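Local coordinates for uncharacterized protein (Parabacteroides merdae, PDB 4MXN), which is of unknown function but probably acts on carbohydrate chains as a glycosyl hydrolase related to family 28, at residues E174-C179 and V207-C212. Numbering follows the deposited sequence.
Sequences EIYKDC and VKMTDC
Inside the parallel beta-helix expected of a family 28 relative, E174 and Y176 on one face meet M209 from a different face of the next coil. The assignment to separate faces follows from strand pairing: strand 174-177 lies between strands 151-154 and 199-202, whereas strand 205-210 pairs with 182-190 and 230-233. In E174, Y176 and M209 the side chain leaves the backbone toward the opposing segment, and all three residues are buried.

M209 is a selenomethionine modelled in two conformers; in the one described, the terminal methyl does the touching. The chain is extended through chi1 and chi2, then bends at its last torsion (chi3 -67°), which turns CE rather than SE to the other segment. CE of M209 lies 4.4 Å from CE2 of Y176, approaching the ring obliquely, and 4.3 Å from OE1 of E174.

That carboxylate oxygen is already engaged: the OH of Y176 donates to OE1 of E174 over 2.7 Å. OE1 accepts through its anti lone pair and lies in the ring plane, at the edge; the bond links residues two apart on strand 174-177, whose side chains leave it on the same side. I199 touches both E174 and M209, while F232 and C235 also pack on M209.

In this conformer the contact across the segments is thus loose van der Waals packing of a methyl against a tyrosine–carboxylate pair, whose mutual bond gives the buried hydroxyl hydrogen an acceptor.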
loop_
_atom_site.group_PDB
_atom_site.type_symbol
_atom_site.label_atom_id
_atom_site.label_comp_id
_atom_site.label_asym_id
_atom_site.label_seq_id
_atom_site.Cartn_x
_atom_site.Cartn_y
_atom_site.Cartn_z
ATOM N N GLU A 174 -1.724 -3.137 5.103
ATOM C CA GLU A 174 -1.268 -4.107 4.104
ATOM C C GLU A 174 -2.204 -5.262 3.987
ATOM O O GLU A 174 -2.565 -5.853 5.004
ATOM C CB GLU A 174 0.109 -4.685 4.494
ATOM C CG GLU A 174 1.283 -3.739 4.649
ATOM C CD GLU A 174 2.444 -4.362 5.414
ATOM O OE1 GLU A 174 3.096 -5.285 4.878
ATOM O OE2 GLU A 174 2.680 -3.953 6.572
ATOM N N ILE A 175 -2.527 -5.661 2.756
ATOM C CA ILE A 175 -3.389 -6.827 2.510
ATOM C C ILE A 175 -2.682 -7.746 1.536
ATOM O O ILE A 175 -2.272 -7.295 0.463
ATOM C CB ILE A 175 -4.806 -6.442 2.000
ATOM C CG1 ILE A 175 -5.587 -5.570 3.033
ATOM C CG2 ILE A 175 -5.622 -7.722 1.619
ATOM C CD1 ILE A 175 -6.849 -4.978 2.475
ATOM N N TYR A 176 -2.500 -9.019 1.921
ATOM C CA TYR A 176 -1.882 -10.043 1.069
ATOM C C TYR A 176 -2.875 -11.170 0.963
ATOM O O TYR A 176 -3.246 -11.781 1.978
ATOM C CB TYR A 176 -0.504 -10.509 1.605
ATOM C CG TYR A 176 0.457 -9.359 1.808
ATOM C CD1 TYR A 176 1.084 -8.747 0.722
ATOM C CD2 TYR A 176 0.712 -8.855 3.078
ATOM C CE1 TYR A 176 1.930 -7.650 0.900
ATOM C CE2 TYR A 176 1.560 -7.761 3.268
ATOM C CZ TYR A 176 2.172 -7.170 2.175
ATOM O OH TYR A 176 2.993 -6.086 2.353
ATOM N N LYS A 177 -3.395 -11.372 -0.251
ATOM C CA LYS A 177 -4.406 -12.377 -0.516
ATOM C C LYS A 177 -3.978 -13.264 -1.671
ATOM O O LYS A 177 -3.711 -12.747 -2.753
ATOM C CB LYS A 177 -5.762 -11.699 -0.824
ATOM C CG LYS A 177 -6.890 -12.691 -1.059
ATOM C CD LYS A 177 -8.245 -12.016 -1.217
ATOM C CE LYS A 177 -9.327 -13.014 -1.587
ATOM N NZ LYS A 177 -9.554 -14.046 -0.538
ATOM N N ASP A 178 -3.914 -14.602 -1.442
ATOM C CA ASP A 178 -3.583 -15.639 -2.440
ATOM C C ASP A 178 -2.277 -15.322 -3.180
ATOM O O ASP A 178 -2.182 -15.524 -4.386
ATOM C CB ASP A 178 -4.741 -15.816 -3.453
ATOM C CG ASP A 178 -6.100 -16.091 -2.833
ATOM O OD1 ASP A 178 -6.147 -16.767 -1.780
ATOM O OD2 ASP A 178 -7.117 -15.653 -3.416
ATOM N N CYS A 179 -1.276 -14.820 -2.452
ATOM C CA CYS A 179 0.021 -14.474 -3.018
ATOM C C CYS A 179 1.039 -15.588 -2.766
ATOM O O CYS A 179 0.894 -16.376 -1.829
ATOM C CB CYS A 179 0.523 -13.146 -2.456
ATOM S SG CYS A 179 -0.434 -11.702 -2.966
ATOM N N VAL A 207 5.465 -16.374 2.869
ATOM C CA VAL A 207 5.468 -14.970 3.288
ATOM C C VAL A 207 6.538 -14.846 4.346
ATOM O O VAL A 207 6.428 -15.465 5.413
ATOM C CB VAL A 207 4.092 -14.403 3.746
ATOM C CG1 VAL A 207 4.206 -12.929 4.151
ATOM C CG2 VAL A 207 3.029 -14.574 2.655
ATOM N N LYS A 208 7.598 -14.080 4.032
ATOM C CA LYS A 208 8.686 -13.879 4.975
ATOM C C LYS A 208 8.693 -12.430 5.399
ATOM O O LYS A 208 8.992 -11.551 4.584
ATOM C CB LYS A 208 10.050 -14.311 4.395
ATOM C CG LYS A 208 10.197 -15.799 4.133
ATOM C CD LYS A 208 11.673 -16.135 3.942
ATOM C CE LYS A 208 11.920 -17.582 3.626
ATOM N NZ LYS A 208 13.346 -17.953 3.863
HETATM N N MSE A 209 8.371 -12.183 6.674
HETATM C CA MSE A 209 8.339 -10.832 7.232
HETATM C C MSE A 209 9.481 -10.690 8.234
HETATM O O MSE A 209 9.551 -11.472 9.187
HETATM C CB MSE A 209 6.973 -10.537 7.874
HETATM C CG MSE A 209 6.724 -9.056 8.058
HETATM SE SE MSE A 209 4.878 -8.559 8.411
HETATM C CE MSE A 209 4.072 -9.012 6.704
ATOM N N THR A 210 10.399 -9.718 7.991
ATOM C CA THR A 210 11.588 -9.512 8.823
ATOM C C THR A 210 11.803 -8.042 9.186
ATOM O O THR A 210 11.671 -7.166 8.329
ATOM C CB THR A 210 12.813 -10.055 8.059
ATOM O OG1 THR A 210 12.494 -11.349 7.556
ATOM C CG2 THR A 210 14.085 -10.146 8.921
ATOM N N ASP A 211 12.155 -7.786 10.461
ATOM C CA ASP A 211 12.489 -6.452 10.998
ATOM C C ASP A 211 11.370 -5.436 10.765
ATOM O O ASP A 211 11.621 -4.275 10.420
ATOM C CB ASP A 211 13.816 -5.929 10.395
ATOM C CG ASP A 211 14.999 -6.814 10.707
ATOM O OD1 ASP A 211 15.088 -7.295 11.847
ATOM O OD2 ASP A 211 15.792 -7.075 9.795
ATOM N N CYS A 212 10.137 -5.866 10.966
ATOM C CA CYS A 212 9.014 -4.951 10.796
ATOM C C CYS A 212 8.582 -4.390 12.135
ATOM O O CYS A 212 8.614 -5.096 13.147
ATOM C CB CYS A 212 7.877 -5.639 10.052
ATOM S SG CYS A 212 8.306 -6.031 8.340
#